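Local atomic coordinates of DNA mismatch repair protein PMS1 (Saccharomyces cerevisiae, PDB entry 3H4L), a protein that acts in DNA mismatch repair in the nucleus, binding ATP in an N-terminal domain of the gyrase B and Hsp90 type and probably hydrolysing it. Residues Y260-K265 against R344-I349; V292-L297 against L318-P323; N10-H15 against Y127-H132. One frame throughout, in Å; residues are numbered along the deposited sequence.

Contact 1: residues Y260-K265 against R344-I349; sequences YKIRVK and RAVIDI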
ATOM      1  N   TYR B 260      38.216  -3.095  21.860  1.00 70.67           N
ATOM      2  CA  TYR B 260      37.557  -2.002  21.158  1.00 69.35           C
ATOM      3  C   TYR B 260      37.671  -2.066  19.636  1.00 68.15           C
ATOM      4  O   TYR B 260      38.368  -1.256  19.020  1.00 67.10           O
ATOM      5  CB  TYR B 260      38.098  -0.658  21.658  1.00 69.77           C
ATOM      6  CG  TYR B 260      37.212   0.521  21.327  1.00 70.53           C
ATOM      7  CD1 TYR B 260      37.505   1.794  21.814  1.00 71.02           C
ATOM      8  CD2 TYR B 260      36.067   0.364  20.542  1.00 70.47           C
ATOM      9  CE1 TYR B 260      36.678   2.883  21.531  1.00 71.18           C
ATOM     10  CE2 TYR B 260      35.237   1.442  20.251  1.00 71.16           C
ATOM     11  CZ  TYR B 260      35.547   2.698  20.748  1.00 71.65           C
ATOM     12  OH  TYR B 260      34.732   3.766  20.451  1.00 71.59           O
ATOM     13  N   LYS B 261      36.976  -3.033  19.041  1.00 66.08           N
ATOM     14  CA  LYS B 261      36.959  -3.204  17.592  1.00 64.22           C
ATOM     15  C   LYS B 261      35.543  -2.938  17.078  1.00 63.17           C
ATOM     16  O   LYS B 261      34.559  -3.421  17.646  1.00 63.09           O
ATOM     17  CB  LYS B 261      37.390  -4.627  17.200  1.00 63.68           C
ATOM     18  CG  LYS B 261      38.900  -4.893  17.243  1.00 63.18           C
ATOM     19  CD  LYS B 261      39.245  -6.186  16.494  1.00 62.35           C
ATOM     20  CE  LYS B 261      40.748  -6.458  16.435  1.00 61.57           C
ATOM     21  NZ  LYS B 261      41.299  -6.920  17.738  1.00 61.91           N
ATOM     22  N   ILE B 262      35.436  -2.155  16.013  1.00 61.17           N
ATOM     23  CA  ILE B 262      34.131  -1.854  15.449  1.00 59.20           C
ATOM     24  C   ILE B 262      33.958  -2.546  14.105  1.00 57.40           C
ATOM     25  O   ILE B 262      34.673  -2.261  13.143  1.00 54.83           O
ATOM     26  CB  ILE B 262      33.923  -0.337  15.248  1.00 59.63           C
ATOM     27  CG1 ILE B 262      34.122   0.398  16.572  1.00 59.27           C
ATOM     28  CG2 ILE B 262      32.515  -0.076  14.709  1.00 59.01           C
ATOM     29  CD1 ILE B 262      34.059   1.908  16.449  1.00 60.58           C
ATOM     30  N   ARG B 263      33.007  -3.468  14.058  1.00 56.07           N
ATOM     31  CA  ARG B 263      32.716  -4.200  12.842  1.00 55.31           C
ATOM     32  C   ARG B 263      31.636  -3.443  12.064  1.00 54.41           C
ATOM     33  O   ARG B 263      30.517  -3.241  12.557  1.00 53.07           O
ATOM     34  CB  ARG B 263      32.244  -5.613  13.188  1.00 54.91           C
ATOM     35  N   VAL B 264      31.987  -3.007  10.855  1.00 53.09           N
ATOM     36  CA  VAL B 264      31.060  -2.277   9.995  1.00 51.11           C
ATOM     37  C   VAL B 264      30.634  -3.158   8.819  1.00 50.52           C
ATOM     38  O   VAL B 264      31.422  -3.434   7.908  1.00 48.25           O
ATOM     39  CB  VAL B 264      31.707  -0.978   9.464  1.00 50.86           C
ATOM     40  CG1 VAL B 264      30.829  -0.337   8.394  1.00 49.78           C
ATOM     41  CG2 VAL B 264      31.922  -0.014  10.614  1.00 50.86           C
ATOM     42  N   LYS B 265      29.382  -3.604   8.854  1.00 49.92           N
ATOM     43  CA  LYS B 265      28.852  -4.461   7.803  1.00 48.90           C
ATOM     44  C   LYS B 265      27.602  -3.868   7.178  1.00 49.07           C
ATOM     45  O   LYS B 265      26.827  -3.165   7.837  1.00 48.75           O
ATOM     46  CB  LYS B 265      28.543  -5.851   8.362  1.00 47.75           C
ATOM     47  CG  LYS B 265      29.754  -6.566   8.933  1.00 48.93           C
ATOM     48  CD  LYS B 265      29.416  -7.980   9.402  1.00 50.79           C
ATOM     49  CE  LYS B 265      30.666  -8.697   9.889  1.00 52.04           C
ATOM     50  NZ  LYS B 265      30.433 -10.132  10.186  1.00 53.44           N
ATOM     51  N   ARG B 344      35.861  11.238  17.903  1.00 67.42           N
ATOM     52  CA  ARG B 344      36.759  11.947  16.990  1.00 66.40           C
ATOM     53  C   ARG B 344      37.700  10.972  16.268  1.00 65.60           C
ATOM     54  O   ARG B 344      37.895  11.066  15.054  1.00 63.74           O
ATOM     55  CB  ARG B 344      37.562  12.994  17.756  1.00 65.97           C
ATOM     56  N   ALA B 345      38.278  10.037  17.018  1.00 65.49           N
ATOM     57  CA  ALA B 345      39.174   9.042  16.441  1.00 65.41           C
ATOM     58  C   ALA B 345      38.368   8.173  15.478  1.00 66.33           C
ATOM     59  O   ALA B 345      38.739   8.010  14.318  1.00 67.27           O
ATOM     60  CB  ALA B 345      39.784   8.185  17.538  1.00 63.66           C
ATOM     61  N   VAL B 346      37.261   7.621  15.965  1.00 66.77           N
ATOM     62  CA  VAL B 346      36.393   6.784  15.142  1.00 67.16           C
ATOM     63  C   VAL B 346      36.183   7.443  13.780  1.00 67.02           C
ATOM     64  O   VAL B 346      36.501   6.872  12.738  1.00 66.90           O
ATOM     65  CB  VAL B 346      35.002   6.593  15.800  1.00 67.49           C
ATOM     66  CG1 VAL B 346      34.101   5.781  14.884  1.00 66.97           C
ATOM     67  CG2 VAL B 346      35.143   5.902  17.145  1.00 67.61           C
ATOM     68  N   ILE B 347      35.646   8.654  13.802  1.00 66.58           N
ATOM     69  CA  ILE B 347      35.384   9.398  12.582  1.00 67.43           C
ATOM     70  C   ILE B 347      36.581   9.402  11.624  1.00 67.71           C
ATOM     71  O   ILE B 347      36.411   9.331  10.407  1.00 67.45           O
ATOM     72  CB  ILE B 347      34.996  10.858  12.915  1.00 67.75           C
ATOM     73  CG1 ILE B 347      33.774  10.865  13.847  1.00 69.05           C
ATOM     74  CG2 ILE B 347      34.692  11.627  11.631  1.00 67.95           C
ATOM     75  CD1 ILE B 347      33.428  12.233  14.433  1.00 68.39           C
ATOM     76  N   ASP B 348      37.790   9.470  12.174  1.00 67.68           N
ATOM     77  CA  ASP B 348      38.999   9.501  11.353  1.00 67.63           C
ATOM     78  C   ASP B 348      39.432   8.142  10.815  1.00 66.01           C
ATOM     79  O   ASP B 348      39.856   8.028   9.660  1.00 66.03           O
ATOM     80  CB  ASP B 348      40.148  10.130  12.145  1.00 70.03           C
ATOM     81  CG  ASP B 348      39.914  11.599  12.429  1.00 72.83           C
ATOM     82  OD1 ASP B 348      39.886  12.392  11.459  1.00 73.84           O
ATOM     83  OD2 ASP B 348      39.746  11.958  13.616  1.00 73.86           O
ATOM     84  N   ILE B 349      39.338   7.117  11.653  1.00 63.58           N
ATOM     85  CA  ILE B 349      39.720   5.778  11.232  1.00 62.67           C
ATOM     86  C   ILE B 349      38.711   5.260  10.213  1.00 61.35           C
ATOM     87  O   ILE B 349      39.050   4.467   9.336  1.00 61.10           O
ATOM     88  CB  ILE B 349      39.811   4.820  12.443  1.00 63.00           C
ATOM     89  CG1 ILE B 349      41.027   5.206  13.296  1.00 62.91           C
ATOM     90  CG2 ILE B 349      39.900   3.374  11.973  1.00 62.41           C
ATOM     91  CD1 ILE B 349      41.366   4.218  14.391  1.00 63.96           C
TER
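Tyr260 OH, where the tyrosine meets Val346, is hydrogen-bonded to the backbone O of His341, just ahead of helix 343-362, and there also lies 4.0 Å from Val346 CG2. The pair shows how the last helix is laid against a mixed four-stranded sheet in the second domain of the protein, a domain probably related to the ribosomal protein S5 type of fold. Tyr260 stands immediately before strand 261-269. Its ring is swung anti to the backbone N (chi1 -162°), a turn that carries the hydroxyl across to the helix, and the tyrosine and valine side chains meet at about a right angle. Two residues on, Ile262 supplies the purely apolar half of the contact. Its CG1 branch runs out extended (chi2 175°), and the terminal methyl meets both branches of the valine. The backbones stay well apart, with CA of Ile262 and CA of Val346 8.9 Å from each other, and the side chains alone bridge the interval. No hydrogen bond joins the two segments themselves. Leu238 is touched by both Tyr260 and Val346, and Leu326 also packs on the tyrosine, so the small strand-to-helix contact belongs to a larger buried core. At its apolar end a methyl faces a fork: Ile262 CD1 lies 4.2 Å from Val346 CG1 and equally far from Val346 CG2.

Contact 2: residues V292-L297 against L318-P323; sequences VEYSTL and LNLELP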
ATOM      1  N   VAL B 292      19.761   4.813  14.312  1.00 72.20           N
ATOM      2  CA  VAL B 292      20.320   5.858  15.149  1.00 74.68           C
ATOM      3  C   VAL B 292      20.579   7.081  14.284  1.00 76.24           C
ATOM      4  O   VAL B 292      20.827   6.953  13.086  1.00 76.60           O
ATOM      5  CB  VAL B 292      21.640   5.397  15.804  1.00 75.03           C
ATOM      6  CG1 VAL B 292      21.368   4.255  16.783  1.00 75.49           C
ATOM      7  CG2 VAL B 292      22.616   4.948  14.734  1.00 75.50           C
ATOM      8  N   GLU B 293      20.503   8.263  14.890  1.00 78.42           N
ATOM      9  CA  GLU B 293      20.728   9.521  14.176  1.00 80.27           C
ATOM     10  C   GLU B 293      22.196   9.934  14.279  1.00 80.92           C
ATOM     11  O   GLU B 293      22.557  10.764  15.113  1.00 81.44           O
ATOM     12  CB  GLU B 293      19.851  10.632  14.766  1.00 80.73           C
ATOM     13  CG  GLU B 293      18.372  10.282  14.853  1.00 83.37           C
ATOM     14  CD  GLU B 293      17.610  10.570  13.573  1.00 83.13           C
ATOM     15  OE1 GLU B 293      17.104  11.704  13.428  1.00 84.69           O
ATOM     16  OE2 GLU B 293      17.521   9.667  12.715  1.00 83.26           O
ATOM     17  N   TYR B 294      23.038   9.352  13.430  1.00 81.23           N
ATOM     18  CA  TYR B 294      24.470   9.660  13.423  1.00 81.76           C
ATOM     19  C   TYR B 294      24.769  10.756  12.405  1.00 81.57           C
ATOM     20  O   TYR B 294      25.284  10.465  11.324  1.00 81.09           O
ATOM     21  CB  TYR B 294      25.272   8.420  13.035  1.00 82.17           C
ATOM     22  CG  TYR B 294      26.460   8.105  13.899  1.00 82.74           C
ATOM     23  CD1 TYR B 294      27.252   9.113  14.435  1.00 83.40           C
ATOM     24  CD2 TYR B 294      26.819   6.782  14.147  1.00 82.55           C
ATOM     25  CE1 TYR B 294      28.378   8.809  15.197  1.00 83.97           C
ATOM     26  CE2 TYR B 294      27.935   6.466  14.899  1.00 83.72           C
ATOM     27  CZ  TYR B 294      28.713   7.480  15.422  1.00 84.18           C
ATOM     28  OH  TYR B 294      29.827   7.154  16.159  1.00 85.55           O
ATOM     29  N   SER B 295      24.457  12.005  12.741  1.00 81.13           N
ATOM     30  CA  SER B 295      24.708  13.116  11.825  1.00 81.04           C
ATOM     31  C   SER B 295      26.177  13.163  11.387  1.00 80.76           C
ATOM     32  O   SER B 295      26.487  13.234  10.193  1.00 80.80           O
ATOM     33  CB  SER B 295      24.316  14.435  12.485  1.00 80.38           C
ATOM     34  N   THR B 296      27.073  13.112  12.369  1.00 79.56           N
ATOM     35  CA  THR B 296      28.507  13.159  12.124  1.00 77.92           C
ATOM     36  C   THR B 296      29.018  12.083  11.162  1.00 76.36           C
ATOM     37  O   THR B 296      29.720  12.397  10.201  1.00 75.77           O
ATOM     38  CB  THR B 296      29.283  13.078  13.469  1.00 78.93           C
ATOM     39  OG1 THR B 296      30.685  12.921  13.218  1.00 80.30           O
ATOM     40  CG2 THR B 296      28.789  11.914  14.303  1.00 79.59           C
ATOM     41  N   LEU B 297      28.664  10.821  11.403  1.00 74.83           N
ATOM     42  CA  LEU B 297      29.126   9.734  10.541  1.00 73.31           C
ATOM     43  C   LEU B 297      28.593   9.816   9.112  1.00 72.67           C
ATOM     44  O   LEU B 297      29.213   9.290   8.183  1.00 72.69           O
ATOM     45  CB  LEU B 297      28.762   8.373  11.137  1.00 73.16           C
ATOM     46  CG  LEU B 297      29.319   7.160  10.375  1.00 73.54           C
ATOM     47  CD1 LEU B 297      30.847   7.181  10.389  1.00 72.83           C
ATOM     48  CD2 LEU B 297      28.803   5.880  11.012  1.00 73.82           C
ATOM     49  N   LEU B 318      24.594   0.823   6.613  1.00 49.80           N
ATOM     50  CA  LEU B 318      25.712   0.346   7.405  1.00 50.17           C
ATOM     51  C   LEU B 318      25.395   0.114   8.859  1.00 49.64           C
ATOM     52  O   LEU B 318      24.786   0.952   9.520  1.00 49.03           O
ATOM     53  CB  LEU B 318      26.874   1.325   7.297  1.00 48.57           C
ATOM     54  CG  LEU B 318      27.366   1.547   5.872  1.00 48.55           C
ATOM     55  CD1 LEU B 318      28.562   2.465   5.912  1.00 48.67           C
ATOM     56  CD2 LEU B 318      27.733   0.218   5.233  1.00 48.43           C
ATOM     57  N   ASN B 319      25.817  -1.039   9.356  1.00 50.94           N
ATOM     58  CA  ASN B 319      25.605  -1.365  10.752  1.00 52.38           C
ATOM     59  C   ASN B 319      26.936  -1.347  11.475  1.00 53.04           C
ATOM     60  O   ASN B 319      27.881  -2.018  11.056  1.00 52.33           O
ATOM     61  CB  ASN B 319      24.974  -2.750  10.912  1.00 51.95           C
ATOM     62  CG  ASN B 319      24.770  -3.130  12.376  1.00 50.79           C
ATOM     63  OD1 ASN B 319      23.958  -2.523  13.086  1.00 46.58           O
ATOM     64  ND2 ASN B 319      25.520  -4.128  12.835  1.00 48.53           N
ATOM     65  N   LEU B 320      27.005  -0.554  12.544  1.00 55.43           N
ATOM     66  CA  LEU B 320      28.201  -0.460  13.373  1.00 57.90           C
ATOM     67  C   LEU B 320      27.933  -1.357  14.568  1.00 59.37           C
ATOM     68  O   LEU B 320      27.041  -1.085  15.380  1.00 59.75           O
ATOM     69  CB  LEU B 320      28.450   0.973  13.858  1.00 57.74           C
ATOM     70  CG  LEU B 320      28.604   2.093  12.828  1.00 58.78           C
ATOM     71  CD1 LEU B 320      29.306   3.279  13.479  1.00 57.02           C
ATOM     72  CD2 LEU B 320      29.409   1.600  11.632  1.00 59.54           C
ATOM     73  N   GLU B 321      28.700  -2.438  14.649  1.00 61.07           N
ATOM     74  CA  GLU B 321      28.568  -3.406  15.721  1.00 63.00           C
ATOM     75  C   GLU B 321      29.746  -3.223  16.673  1.00 64.53           C
ATOM     76  O   GLU B 321      30.903  -3.236  16.254  1.00 64.57           O
ATOM     77  CB  GLU B 321      28.576  -4.820  15.132  1.00 64.33           C
ATOM     78  CG  GLU B 321      28.059  -5.917  16.051  1.00 65.13           C
ATOM     79  CD  GLU B 321      26.576  -5.783  16.327  1.00 67.38           C
ATOM     80  OE1 GLU B 321      25.789  -5.754  15.355  1.00 65.63           O
ATOM     81  OE2 GLU B 321      26.198  -5.706  17.518  1.00 69.84           O
ATOM     82  N   LEU B 322      29.446  -3.034  17.952  1.00 66.17           N
ATOM     83  CA  LEU B 322      30.484  -2.862  18.963  1.00 68.15           C
ATOM     84  C   LEU B 322      29.864  -2.989  20.352  1.00 69.92           C
ATOM     85  O   LEU B 322      28.638  -3.009  20.498  1.00 69.95           O
ATOM     86  CB  LEU B 322      31.162  -1.493  18.819  1.00 67.16           C
ATOM     87  CG  LEU B 322      30.410  -0.255  19.314  1.00 66.70           C
ATOM     88  CD1 LEU B 322      31.349   0.935  19.324  1.00 66.00           C
ATOM     89  CD2 LEU B 322      29.204   0.011  18.434  1.00 65.64           C
ATOM     90  N   PRO B 323      30.703  -3.097  21.394  1.00 72.14           N
ATOM     91  CA  PRO B 323      30.159  -3.218  22.752  1.00 73.22           C
ATOM     92  C   PRO B 323      29.504  -1.914  23.210  1.00 74.33           C
ATOM     93  O   PRO B 323      30.080  -0.842  23.042  1.00 73.88           O
ATOM     94  CB  PRO B 323      31.389  -3.598  23.580  1.00 72.91           C
ATOM     95  CG  PRO B 323      32.525  -2.962  22.820  1.00 72.96           C
ATOM     96  CD  PRO B 323      32.169  -3.258  21.389  1.00 72.18           C
TER
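Tyr294 makes the first touch on Leu320, its ring atom CE2 lying 3.7 Å from Leu320 CD1. The tyrosine occupies the N-cap position of helix 295-306, and its side chain crosses that of the leucine at about a right angle. The methyl approaches the ring obliquely. Three residues further on, Leu297 does two things. Its CB sits 3.6 Å above the plane of the Tyr294 ring, displaced toward the rim, and so backs one face of the ring from within the same segment. Its side chain, turned at the first torsion (chi1 -174°) to point CG directly away from the backbone N, then reaches out tip to tip against the strand, where CD2 meets Leu320 CD1 at 3.6 Å. A single methyl of Leu320 thus receives both partners, and the start of the helix is keyed to the strand at one apolar point. Behind it, Leu320 rests on Val264 of the neighbouring strand, while Leu297 also packs on Phe350 of helix 343-362. The flanking strand residues turn to the other face of the sheet. There Asn319 ND2 donates to Glu321 OE1 at 3.0 Å, the acceptor lying in the amide plane, and Asn319 OD1 takes the backbone N of Lys289. The contact illustrates how a connecting helix settles on its sheet: strand 283-287, helix 295-306 and strand 316-321 form a beta-alpha-beta unit, whose two strands lie parallel and adjacent.

Contact 3: residues N10-H15 against Y127-H132; sequences NDIDVH and YDMVGH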
ATOM      1  N   ASN B  10      -5.043  24.691  32.829  1.00 60.01           N
ATOM      2  CA  ASN B  10      -5.290  23.606  33.776  1.00 57.01           C
ATOM      3  C   ASN B  10      -4.420  22.370  33.554  1.00 53.92           C
ATOM      4  O   ASN B  10      -3.849  22.175  32.479  1.00 52.27           O
ATOM      5  CB  ASN B  10      -6.771  23.229  33.748  1.00 59.23           C
ATOM      6  CG  ASN B  10      -7.677  24.432  33.967  1.00 62.89           C
ATOM      7  OD1 ASN B  10      -7.337  25.351  34.723  1.00 65.31           O
ATOM      8  ND2 ASN B  10      -8.838  24.432  33.316  1.00 62.98           N
ATOM      9  N   ASP B  11      -4.331  21.533  34.581  1.00 50.97           N
ATOM     10  CA  ASP B  11      -3.508  20.331  34.526  1.00 48.90           C
ATOM     11  C   ASP B  11      -3.716  19.429  33.323  1.00 46.92           C
ATOM     12  O   ASP B  11      -2.751  18.882  32.790  1.00 46.52           O
ATOM     13  CB  ASP B  11      -3.687  19.498  35.795  1.00 48.60           C
ATOM     14  CG  ASP B  11      -2.987  20.099  36.999  1.00 49.02           C
ATOM     15  OD1 ASP B  11      -2.156  21.021  36.826  1.00 48.04           O
ATOM     16  OD2 ASP B  11      -3.264  19.630  38.124  1.00 50.06           O
ATOM     17  N   ILE B  12      -4.963  19.261  32.898  1.00 45.46           N
ATOM     18  CA  ILE B  12      -5.240  18.397  31.754  1.00 44.42           C
ATOM     19  C   ILE B  12      -4.607  18.993  30.504  1.00 42.66           C
ATOM     20  O   ILE B  12      -4.037  18.272  29.690  1.00 41.71           O
ATOM     21  CB  ILE B  12      -6.774  18.184  31.549  1.00 45.49           C
ATOM     22  CG1 ILE B  12      -7.332  17.344  32.695  1.00 46.97           C
ATOM     23  CG2 ILE B  12      -7.048  17.451  30.254  1.00 43.47           C
ATOM     24  CD1 ILE B  12      -8.770  16.896  32.487  1.00 50.92           C
ATOM     25  N   ASP B  13      -4.698  20.312  30.371  1.00 41.30           N
ATOM     26  CA  ASP B  13      -4.115  21.008  29.229  1.00 40.77           C
ATOM     27  C   ASP B  13      -2.612  20.785  29.229  1.00 39.66           C
ATOM     28  O   ASP B  13      -2.036  20.400  28.213  1.00 41.12           O
ATOM     29  CB  ASP B  13      -4.404  22.506  29.309  1.00 41.89           C
ATOM     30  CG  ASP B  13      -5.867  22.818  29.143  1.00 44.20           C
ATOM     31  OD1 ASP B  13      -6.401  22.587  28.037  1.00 45.91           O
ATOM     32  OD2 ASP B  13      -6.489  23.284  30.120  1.00 45.30           O
ATOM     33  N   VAL B  14      -1.982  21.031  30.374  1.00 37.06           N
ATOM     34  CA  VAL B  14      -0.546  20.841  30.506  1.00 34.75           C
ATOM     35  C   VAL B  14      -0.202  19.453  30.022  1.00 34.95           C
ATOM     36  O   VAL B  14       0.776  19.265  29.304  1.00 33.81           O
ATOM     37  CB  VAL B  14      -0.090  20.934  31.948  1.00 30.37           C
ATOM     38  CG1 VAL B  14       1.386  20.680  32.023  1.00 28.23           C
ATOM     39  CG2 VAL B  14      -0.423  22.288  32.498  1.00 31.96           C
ATOM     40  N   HIS B  15      -1.013  18.481  30.426  1.00 34.81           N
ATOM     41  CA  HIS B  15      -0.785  17.099  30.027  1.00 33.55           C
ATOM     42  C   HIS B  15      -0.986  16.958  28.523  1.00 32.01           C
ATOM     43  O   HIS B  15      -0.243  16.249  27.860  1.00 32.69           O
ATOM     44  CB  HIS B  15      -1.724  16.167  30.806  1.00 31.41           C
ATOM     45  CG  HIS B  15      -1.856  14.794  30.217  1.00 31.88           C
ATOM     46  ND1 HIS B  15      -0.769  13.997  29.922  1.00 31.34           N
ATOM     47  CD2 HIS B  15      -2.954  14.081  29.867  1.00 29.97           C
ATOM     48  CE1 HIS B  15      -1.194  12.853  29.414  1.00 31.71           C
ATOM     49  NE2 HIS B  15      -2.515  12.877  29.369  1.00 28.50           N
ATOM     50  N   TYR B 127      -7.997   3.168  27.178  1.00 34.01           N
ATOM     51  CA  TYR B 127      -7.483   4.142  28.135  1.00 31.82           C
ATOM     52  C   TYR B 127      -7.961   5.532  27.766  1.00 32.97           C
ATOM     53  O   TYR B 127      -7.953   5.900  26.587  1.00 33.63           O
ATOM     54  CB  TYR B 127      -5.961   4.174  28.134  1.00 30.00           C
ATOM     55  CG  TYR B 127      -5.294   2.898  28.547  1.00 27.34           C
ATOM     56  CD1 TYR B 127      -4.921   1.947  27.602  1.00 25.11           C
ATOM     57  CD2 TYR B 127      -4.976   2.671  29.878  1.00 24.97           C
ATOM     58  CE1 TYR B 127      -4.233   0.804  27.978  1.00 25.22           C
ATOM     59  CE2 TYR B 127      -4.295   1.541  30.263  1.00 26.43           C
ATOM     60  CZ  TYR B 127      -3.921   0.610  29.315  1.00 26.85           C
ATOM     61  OH  TYR B 127      -3.228  -0.509  29.723  1.00 29.34           O
ATOM     62  N   ASP B 128      -8.363   6.317  28.760  1.00 33.26           N
ATOM     63  CA  ASP B 128      -8.798   7.660  28.461  1.00 33.12           C
ATOM     64  C   ASP B 128      -7.571   8.561  28.311  1.00 33.81           C
ATOM     65  O   ASP B 128      -6.425   8.107  28.385  1.00 32.34           O
ATOM     66  CB  ASP B 128      -9.742   8.192  29.540  1.00 34.61           C
ATOM     67  CG  ASP B 128      -9.092   8.277  30.900  1.00 37.18           C
ATOM     68  OD1 ASP B 128      -7.846   8.284  30.966  1.00 37.69           O
ATOM     69  OD2 ASP B 128      -9.833   8.355  31.904  1.00 37.41           O
ATOM     70  N   MET B 129      -7.833   9.840  28.097  1.00 34.04           N
ATOM     71  CA  MET B 129      -6.809  10.841  27.890  1.00 36.95           C
ATOM     72  C   MET B 129      -5.755  10.918  28.990  1.00 37.67           C
ATOM     73  O   MET B 129      -4.623  11.365  28.763  1.00 35.97           O
ATOM     74  CB  MET B 129      -7.491  12.201  27.751  1.00 37.76           C
ATOM     75  CG  MET B 129      -6.544  13.323  27.477  1.00 40.35           C
ATOM     76  SD  MET B 129      -7.411  14.871  27.271  1.00 45.08           S
ATOM     77  CE  MET B 129      -6.055  16.007  27.587  1.00 40.00           C
ATOM     78  N   VAL B 130      -6.133  10.459  30.178  1.00 38.04           N
ATOM     79  CA  VAL B 130      -5.265  10.537  31.343  1.00 35.00           C
ATOM     80  C   VAL B 130      -4.665   9.200  31.833  1.00 35.25           C
ATOM     81  O   VAL B 130      -4.049   9.135  32.901  1.00 36.04           O
ATOM     82  CB  VAL B 130      -6.057  11.308  32.464  1.00 34.00           C
ATOM     83  CG1 VAL B 130      -6.364  10.409  33.644  1.00 29.48           C
ATOM     84  CG2 VAL B 130      -5.309  12.588  32.847  1.00 29.98           C
ATOM     85  N   GLY B 131      -4.832   8.141  31.046  1.00 35.34           N
ATOM     86  CA  GLY B 131      -4.255   6.850  31.410  1.00 36.95           C
ATOM     87  C   GLY B 131      -5.134   5.855  32.150  1.00 36.77           C
ATOM     88  O   GLY B 131      -4.745   4.706  32.344  1.00 36.75           O
ATOM     89  N   HIS B 132      -6.312   6.301  32.569  1.00 36.95           N
ATOM     90  CA  HIS B 132      -7.248   5.456  33.289  1.00 38.01           C
ATOM     91  C   HIS B 132      -7.990   4.533  32.333  1.00 36.94           C
ATOM     92  O   HIS B 132      -8.323   4.916  31.214  1.00 36.93           O
ATOM     93  CB  HIS B 132      -8.242   6.329  34.054  1.00 42.43           C
ATOM     94  CG  HIS B 132      -9.414   5.576  34.601  1.00 47.33           C
ATOM     95  ND1 HIS B 132      -9.279   4.517  35.474  1.00 50.27           N
ATOM     96  CD2 HIS B 132     -10.746   5.746  34.422  1.00 49.15           C
ATOM     97  CE1 HIS B 132     -10.475   4.071  35.813  1.00 50.29           C
ATOM     98  NE2 HIS B 132     -11.382   4.801  35.187  1.00 50.47           N
TER
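The first torsion of His15 (chi1 164°) sets CG opposite the backbone N and carries the imidazole away from helix 11-22 toward the turn, where Met129 presents its carbonyl. The Met129 side chain is likewise anti at its first torsion and extended beyond, running back toward the helix. The polar link is short: His15 NE2 donates to Met129 O at 2.7 Å, with an angle of 154° at the hydrogen. The oxygen lies in the plane of the imidazole, at its edge, while the donor is tilted slightly from the carbonyl plane. The ring is also held through ND1, hydrogen-bonded to Lys77 NZ, and two bonds together fix its rotation. Val130 CG2 comes obliquely to the ring, 4.1 Å from His15 CD2. The methionine side chain passes Ile12 at a slant, its SD 4.0 Å from Ile12 CG2, although the modelled position of the methionine's terminal methyl is doubtful. Were His15 an alanine, the Met129 carbonyl would probably lose this ring N-H and Lys77 this nitrogen partner, leaving the turn less firmly tied to the helix. The turn has its own bracing. Asp128 OD1 accepts from Val130 N at 2.9 Å and from His132 N at 3.0 Å, the two donors arriving from opposite faces of the carboxylate plane, and the first of these bonds makes an Asx turn. Gly131 N closes on Asp128 O at 3.1 Å. Here, then, a histidine near the start of the N-terminal helix grips a type I beta turn joining strands 121-127 and 133-140 of the GHKL-type ATPase domain, with the His15 side chain about 11 Å from the bound ATP analogue.

From the N terminus, contact 3 comes first: it joins the opening helix 11-22 to the turn between strands 121-127 and 133-140, closing a long loop within the ATP-binding domain. That loop is complete before the next begins. Contact 1 then spans strand 261-269 and the final helix 343-362, and contact 2 is enclosed within its span, tying helix 295-306 to strand 316-321. These two adjoin, with centres 9 Å apart: their strands are neighbours in one sheet, where Lys265 O probably accepts a hydrogen bond from Asn319 N at 2.8 Å. Contact 3 lies across the chain's centre from both, its own centre 45 Å from that of contact 1.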